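PDB 3GCF: terminal oxygenase component of carbazole 1,9a-dioxygenase from Nocardioides aromaticivorans, which probably catalyses the dioxygenation of carbazole, using electrons passed through a Rieske [2Fe-2S] cluster to a mononuclear iron(II) site. Local coordinates for residues A[357-360]-A[361-365]; A[312-315]-A[316-320]. All coordinates share one frame; numbering follows the deposited sequence.

Interaction 1. Residues A[357-360]-A[361-365]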
ATOM      1  N   GLU A 357      22.053   4.499 -15.757  1.00 17.37           N
ATOM      2  CA  GLU A 357      21.660   5.384 -16.847  1.00 16.78           C
ATOM      3  C   GLU A 357      22.775   5.471 -17.881  1.00 15.85           C
ATOM      4  O   GLU A 357      23.946   5.287 -17.557  1.00 16.24           O
ATOM      5  CB  GLU A 357      21.381   6.795 -16.311  1.00 16.84           C
ATOM      6  CG  GLU A 357      22.577   7.392 -15.566  1.00 16.92           C
ATOM      7  CD  GLU A 357      22.393   8.853 -15.186  1.00 17.77           C
ATOM      8  OE1 GLU A 357      21.234   9.318 -15.096  1.00 16.06           O
ATOM      9  OE2 GLU A 357      23.420   9.534 -14.958  1.00 16.05           O
ATOM     10  N   GLN A 358      22.407   5.744 -19.124  1.00 13.97           N
ATOM     11  CA  GLN A 358      23.393   5.895 -20.187  1.00 15.54           C
ATOM     12  C   GLN A 358      23.037   7.213 -20.866  1.00 15.30           C
ATOM     13  O   GLN A 358      22.085   7.291 -21.643  1.00 15.53           O
ATOM     14  CB  GLN A 358      23.325   4.714 -21.165  1.00 15.15           C
ATOM     15  CG  GLN A 358      23.649   3.363 -20.508  1.00 17.80           C
ATOM     16  CD  GLN A 358      23.668   2.196 -21.490  1.00 19.99           C
ATOM     17  OE1 GLN A 358      24.466   2.170 -22.423  1.00 23.89           O
ATOM     18  NE2 GLN A 358      22.791   1.221 -21.272  1.00 21.40           N
ATOM     19  N   LEU A 359      23.796   8.253 -20.539  1.00 13.43           N
ATOM     20  CA  LEU A 359      23.552   9.590 -21.069  1.00 15.24           C
ATOM     21  C   LEU A 359      24.164   9.836 -22.443  1.00 14.84           C
ATOM     22  O   LEU A 359      24.942   9.021 -22.938  1.00 15.51           O
ATOM     23  CB  LEU A 359      24.091  10.630 -20.081  1.00 13.94           C
ATOM     24  CG  LEU A 359      23.618  10.436 -18.635  1.00 13.59           C
ATOM     25  CD1 LEU A 359      24.223  11.497 -17.735  1.00 13.22           C
ATOM     26  CD2 LEU A 359      22.100  10.496 -18.587  1.00 15.07           C
ATOM     27  N   PHE A 360      23.777  10.947 -23.069  1.00 13.17           N
ATOM     28  CA  PHE A 360      24.334  11.325 -24.360  1.00 11.36           C
ATOM     29  C   PHE A 360      24.649  12.826 -24.300  1.00 11.20           C
ATOM     30  O   PHE A 360      24.195  13.513 -23.386  1.00 11.62           O
ATOM     31  CB  PHE A 360      23.406  10.899 -25.527  1.00 11.38           C
ATOM     32  CG  PHE A 360      22.138  11.700 -25.682  1.00 10.88           C
ATOM     33  CD1 PHE A 360      21.294  11.945 -24.602  1.00 10.17           C
ATOM     34  CD2 PHE A 360      21.744  12.129 -26.951  1.00 11.05           C
ATOM     35  CE1 PHE A 360      20.070  12.603 -24.787  1.00  8.45           C
ATOM     36  CE2 PHE A 360      20.523  12.786 -27.146  1.00  9.39           C
ATOM     37  CZ  PHE A 360      19.686  13.019 -26.059  1.00  9.60           C
ATOM     38  N   PRO A 361      25.451  13.349 -25.249  1.00 11.41           N
ATOM     39  CA  PRO A 361      25.848  14.765 -25.284  1.00 11.22           C
ATOM     40  C   PRO A 361      24.946  15.861 -24.707  1.00 11.99           C
ATOM     41  O   PRO A 361      25.401  16.662 -23.893  1.00 12.46           O
ATOM     42  CB  PRO A 361      26.204  14.985 -26.753  1.00 10.72           C
ATOM     43  CG  PRO A 361      26.851  13.674 -27.099  1.00 10.62           C
ATOM     44  CD  PRO A 361      25.887  12.664 -26.482  1.00 10.55           C
ATOM     45  N   PRO A 362      23.669  15.924 -25.114  1.00 11.90           N
ATOM     46  CA  PRO A 362      22.822  16.982 -24.550  1.00 10.75           C
ATOM     47  C   PRO A 362      22.674  16.925 -23.026  1.00 11.36           C
ATOM     48  O   PRO A 362      22.388  17.941 -22.393  1.00 13.00           O
ATOM     49  CB  PRO A 362      21.489  16.775 -25.267  1.00 11.00           C
ATOM     50  CG  PRO A 362      21.901  16.182 -26.587  1.00  7.44           C
ATOM     51  CD  PRO A 362      22.954  15.187 -26.172  1.00 10.67           C
ATOM     52  N   ASP A 363      22.865  15.749 -22.433  1.00 11.94           N
ATOM     53  CA  ASP A 363      22.737  15.607 -20.979  1.00 13.05           C
ATOM     54  C   ASP A 363      23.874  16.263 -20.191  1.00 13.65           C
ATOM     55  O   ASP A 363      23.805  16.361 -18.966  1.00 13.70           O
ATOM     56  CB  ASP A 363      22.653  14.129 -20.574  1.00 10.21           C
ATOM     57  CG  ASP A 363      21.465  13.421 -21.191  1.00 12.87           C
ATOM     58  OD1 ASP A 363      20.385  14.048 -21.308  1.00 10.78           O
ATOM     59  OD2 ASP A 363      21.610  12.232 -21.548  1.00 11.94           O
ATOM     60  N   MET A 364      24.917  16.709 -20.881  1.00 14.14           N
ATOM     61  CA  MET A 364      26.037  17.337 -20.194  1.00 15.69           C
ATOM     62  C   MET A 364      25.620  18.523 -19.334  1.00 14.55           C
ATOM     63  O   MET A 364      26.261  18.808 -18.324  1.00 14.33           O
ATOM     64  CB  MET A 364      27.114  17.772 -21.192  1.00 18.22           C
ATOM     65  CG  MET A 364      27.851  16.600 -21.826  1.00 23.88           C
ATOM     66  SD  MET A 364      28.511  15.448 -20.577  1.00 31.93           S
ATOM     67  CE  MET A 364      27.403  13.993 -20.786  1.00 27.75           C
ATOM     68  N   CYS A 365      24.558  19.225 -19.719  1.00 13.25           N
ATOM     69  CA  CYS A 365      24.139  20.353 -18.902  1.00 14.51           C
ATOM     70  C   CYS A 365      23.638  19.815 -17.561  1.00 14.24           C
ATOM     71  O   CYS A 365      23.820  20.447 -16.523  1.00 14.10           O
ATOM     72  CB  CYS A 365      23.059  21.194 -19.603  1.00 14.10           C
ATOM     73  SG  CYS A 365      21.472  20.401 -19.952  1.00 15.01           S
TER
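Phe360 and Asp363 join across the turn that leads into helix 364-376 through a reciprocal pair of hydrogen bonds, a worked example of how a loop is fastened to the helix it feeds. Phe360 N donates a hydrogen bond to Asp363 OD2 at 2.9 Å, nearly straight at 164°, reaching that oxygen on its anti side and somewhat out of the carboxylate plane. In return Asp363 N donates to Phe360 O at 2.8 Å, and a similar three-residue step runs from Met364 N to Pro361 O at 3.1 Å. Pro361 and Pro362 have no N-H to donate, and the first amides beyond them, on Asp363 and Met364, are the ones that reach back.

The Phe360 ring is met over one face and at its edge. With CG set between the backbone N and the carbonyl carbon (chi1 73°), the ring folds back over Pro362, whose CD makes a CH-pi contact over one face, 3.5 Å from the centroid. Asp363 OD2 approaches the ring edge instead, 3.1 Å from Phe360 CD1, and the carboxylate plane stands 75° from that of the ring.

Leu359 lies against the carboxylate, its CB 3.3 Å from Asp363 OD2, with CD2 also close to that oxygen.

Asp363 OD2 also accepts a hydrogen bond from His77 NE2 of the second subunit, a ligand of that subunit's Rieske cluster, while Phe360 meets His77 and Trp101 of the same subunit edge-to-face. Within its own chain the turn follows helix 353-356; Leu359 leans on Val367 and Arg370 of helix 364-376, and Met364 and Cys365 pack on Met218 of strand 218-221.

Interaction 2. Residues A[312-315]-A[316-320]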
ATOM      1  N   GLU A 312      -2.413  48.615 -13.589  1.00 30.09           N
ATOM      2  CA  GLU A 312      -3.208  48.160 -14.720  1.00 28.89           C
ATOM      3  C   GLU A 312      -2.554  46.968 -15.418  1.00 26.89           C
ATOM      4  O   GLU A 312      -3.241  46.022 -15.800  1.00 25.94           O
ATOM      5  CB  GLU A 312      -3.428  49.298 -15.715  1.00 31.49           C
ATOM      6  CG  GLU A 312      -4.431  48.958 -16.798  1.00 39.39           C
ATOM      7  CD  GLU A 312      -5.689  48.307 -16.236  1.00 44.20           C
ATOM      8  OE1 GLU A 312      -6.286  48.878 -15.293  1.00 45.52           O
ATOM      9  OE2 GLU A 312      -6.080  47.227 -16.739  1.00 46.50           O
ATOM     10  N   ASP A 313      -1.235  47.008 -15.593  1.00 24.37           N
ATOM     11  CA  ASP A 313      -0.544  45.889 -16.226  1.00 23.73           C
ATOM     12  C   ASP A 313      -0.693  44.648 -15.342  1.00 22.52           C
ATOM     13  O   ASP A 313      -0.847  43.534 -15.844  1.00 22.34           O
ATOM     14  CB  ASP A 313       0.947  46.186 -16.429  1.00 23.50           C
ATOM     15  CG  ASP A 313       1.203  47.209 -17.521  1.00 23.94           C
ATOM     16  OD1 ASP A 313       0.386  47.305 -18.458  1.00 24.84           O
ATOM     17  OD2 ASP A 313       2.237  47.906 -17.453  1.00 24.12           O
ATOM     18  N   VAL A 314      -0.642  44.850 -14.026  1.00 19.23           N
ATOM     19  CA  VAL A 314      -0.789  43.749 -13.079  1.00 19.46           C
ATOM     20  C   VAL A 314      -2.150  43.099 -13.293  1.00 20.02           C
ATOM     21  O   VAL A 314      -2.254  41.875 -13.383  1.00 19.41           O
ATOM     22  CB  VAL A 314      -0.698  44.239 -11.609  1.00 17.78           C
ATOM     23  CG1 VAL A 314      -1.011  43.096 -10.651  1.00 18.93           C
ATOM     24  CG2 VAL A 314       0.690  44.785 -11.325  1.00 16.47           C
ATOM     25  N   LYS A 315      -3.190  43.925 -13.382  1.00 21.02           N
ATOM     26  CA  LYS A 315      -4.547  43.427 -13.585  1.00 22.77           C
ATOM     27  C   LYS A 315      -4.696  42.674 -14.895  1.00 20.45           C
ATOM     28  O   LYS A 315      -5.349  41.636 -14.946  1.00 20.80           O
ATOM     29  CB  LYS A 315      -5.555  44.580 -13.532  1.00 24.62           C
ATOM     30  CG  LYS A 315      -6.215  44.725 -12.177  1.00 30.85           C
ATOM     31  CD  LYS A 315      -5.170  44.715 -11.066  1.00 33.72           C
ATOM     32  CE  LYS A 315      -5.771  44.297  -9.736  1.00 34.72           C
ATOM     33  NZ  LYS A 315      -4.703  44.059  -8.722  1.00 36.04           N
ATOM     34  N   THR A 316      -4.091  43.199 -15.953  1.00 18.66           N
ATOM     35  CA  THR A 316      -4.162  42.563 -17.259  1.00 17.70           C
ATOM     36  C   THR A 316      -3.480  41.197 -17.201  1.00 17.73           C
ATOM     37  O   THR A 316      -3.969  40.235 -17.786  1.00 17.93           O
ATOM     38  CB  THR A 316      -3.493  43.444 -18.332  1.00 19.53           C
ATOM     39  OG1 THR A 316      -4.217  44.675 -18.441  1.00 21.73           O
ATOM     40  CG2 THR A 316      -3.481  42.747 -19.688  1.00 17.77           C
ATOM     41  N   PHE A 317      -2.358  41.115 -16.487  1.00 16.12           N
ATOM     42  CA  PHE A 317      -1.632  39.856 -16.347  1.00 14.80           C
ATOM     43  C   PHE A 317      -2.475  38.850 -15.561  1.00 15.15           C
ATOM     44  O   PHE A 317      -2.654  37.708 -15.984  1.00 14.53           O
ATOM     45  CB  PHE A 317      -0.292  40.093 -15.640  1.00 12.92           C
ATOM     46  CG  PHE A 317       0.525  38.839 -15.431  1.00 10.21           C
ATOM     47  CD1 PHE A 317       0.547  37.828 -16.391  1.00  9.06           C
ATOM     48  CD2 PHE A 317       1.299  38.686 -14.281  1.00  8.84           C
ATOM     49  CE1 PHE A 317       1.328  36.681 -16.207  1.00  8.58           C
ATOM     50  CE2 PHE A 317       2.079  37.554 -14.084  1.00  5.12           C
ATOM     51  CZ  PHE A 317       2.097  36.545 -15.051  1.00  7.68           C
ATOM     52  N   GLU A 318      -3.005  39.280 -14.421  1.00 13.91           N
ATOM     53  CA  GLU A 318      -3.826  38.398 -13.606  1.00 15.15           C
ATOM     54  C   GLU A 318      -5.005  37.853 -14.406  1.00 14.19           C
ATOM     55  O   GLU A 318      -5.363  36.686 -14.266  1.00 13.11           O
ATOM     56  CB  GLU A 318      -4.324  39.134 -12.362  1.00 15.37           C
ATOM     57  CG  GLU A 318      -3.204  39.743 -11.545  1.00 19.50           C
ATOM     58  CD  GLU A 318      -3.694  40.469 -10.309  1.00 21.91           C
ATOM     59  OE1 GLU A 318      -4.680  41.229 -10.415  1.00 21.75           O
ATOM     60  OE2 GLU A 318      -3.082  40.287  -9.232  1.00 23.84           O
ATOM     61  N   VAL A 319      -5.602  38.690 -15.251  1.00 15.05           N
ATOM     62  CA  VAL A 319      -6.731  38.252 -16.072  1.00 14.29           C
ATOM     63  C   VAL A 319      -6.314  37.218 -17.120  1.00 14.68           C
ATOM     64  O   VAL A 319      -6.981  36.195 -17.274  1.00 14.35           O
ATOM     65  CB  VAL A 319      -7.417  39.444 -16.787  1.00 16.04           C
ATOM     66  CG1 VAL A 319      -8.442  38.930 -17.802  1.00 13.17           C
ATOM     67  CG2 VAL A 319      -8.114  40.334 -15.755  1.00 15.25           C
ATOM     68  N   GLU A 320      -5.224  37.463 -17.843  1.00 13.73           N
ATOM     69  CA  GLU A 320      -4.809  36.481 -18.840  1.00 16.57           C
ATOM     70  C   GLU A 320      -4.272  35.203 -18.199  1.00 15.55           C
ATOM     71  O   GLU A 320      -4.329  34.134 -18.805  1.00 14.52           O
ATOM     72  CB  GLU A 320      -3.793  37.066 -19.833  1.00 19.79           C
ATOM     73  CG  GLU A 320      -2.760  37.999 -19.253  1.00 28.47           C
ATOM     74  CD  GLU A 320      -1.823  38.554 -20.318  1.00 32.30           C
ATOM     75  OE1 GLU A 320      -2.318  38.986 -21.387  1.00 32.12           O
ATOM     76  OE2 GLU A 320      -0.594  38.561 -20.082  1.00 33.02           O
TER
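The early turns of the alpha-helix 311-331, on the surface of the catalytic domain, illustrate how side chains three and four residues apart meet along a regular helix. Successive carbonyls accept from the amides four residues on, among them Asp313 O from Phe317 N at 2.9 Å and Val314 O from Glu318 N, also at 2.9 Å and close to straight (170°).

Lys315 and Glu318 lie side by side and point the same way, joined in a salt bridge whose hydrogen bond, Lys315 NZ to Glu318 OE1 at 3.3 Å, is weak. Lys315 bends at chi2 (49°), which brings CE as well as NZ alongside OE1. The other carboxylate oxygen, Glu318 OE2, lies 3.8 Å from Val314 CG1, so one acidic group touches an ammonium with one oxygen and a methyl with the other. Replacing Glu318 with an alanine would probably leave Lys315 NZ without this acidic mate and the end of the lysine freer to turn, and would strip the carboxylate from beside Val314 CG1.

The inner side of the helix rests on the sheet: Phe317 packs on Leu167 of strand 164-173 and on Leu304 of strand 298-307, and Val314 and Glu318 both touch His165.

Nearer the start of the helix, Glu312 O is gripped by two donors of the same residue, Thr316. Thr316 N donates to Glu312 O at 3.0 Å. Thr316 OG1, held beside its own backbone N (chi1 -63°), donates to Glu312 O at 3.1 Å from the opposite face of the carbonyl plane.

How the interactions relate
Both contacts are local, yet they lie in different surroundings within the same catalytic domain. Their centres are 40 Å apart and their nearest atoms about 26 Å, so they do not touch; interaction 2 comes first along the chain. Interaction 1 sits at the subunit junction that probably carries electrons between metal centres: the side chain of Asp363 lies about 8 Å from that of the iron ligand His189 and about 13 Å from the iron(II) ion, while the turn also borders the Rieske cluster site of the second subunit. Interaction 2 lies away from both metal sites, and no other chain of the assembly touches it.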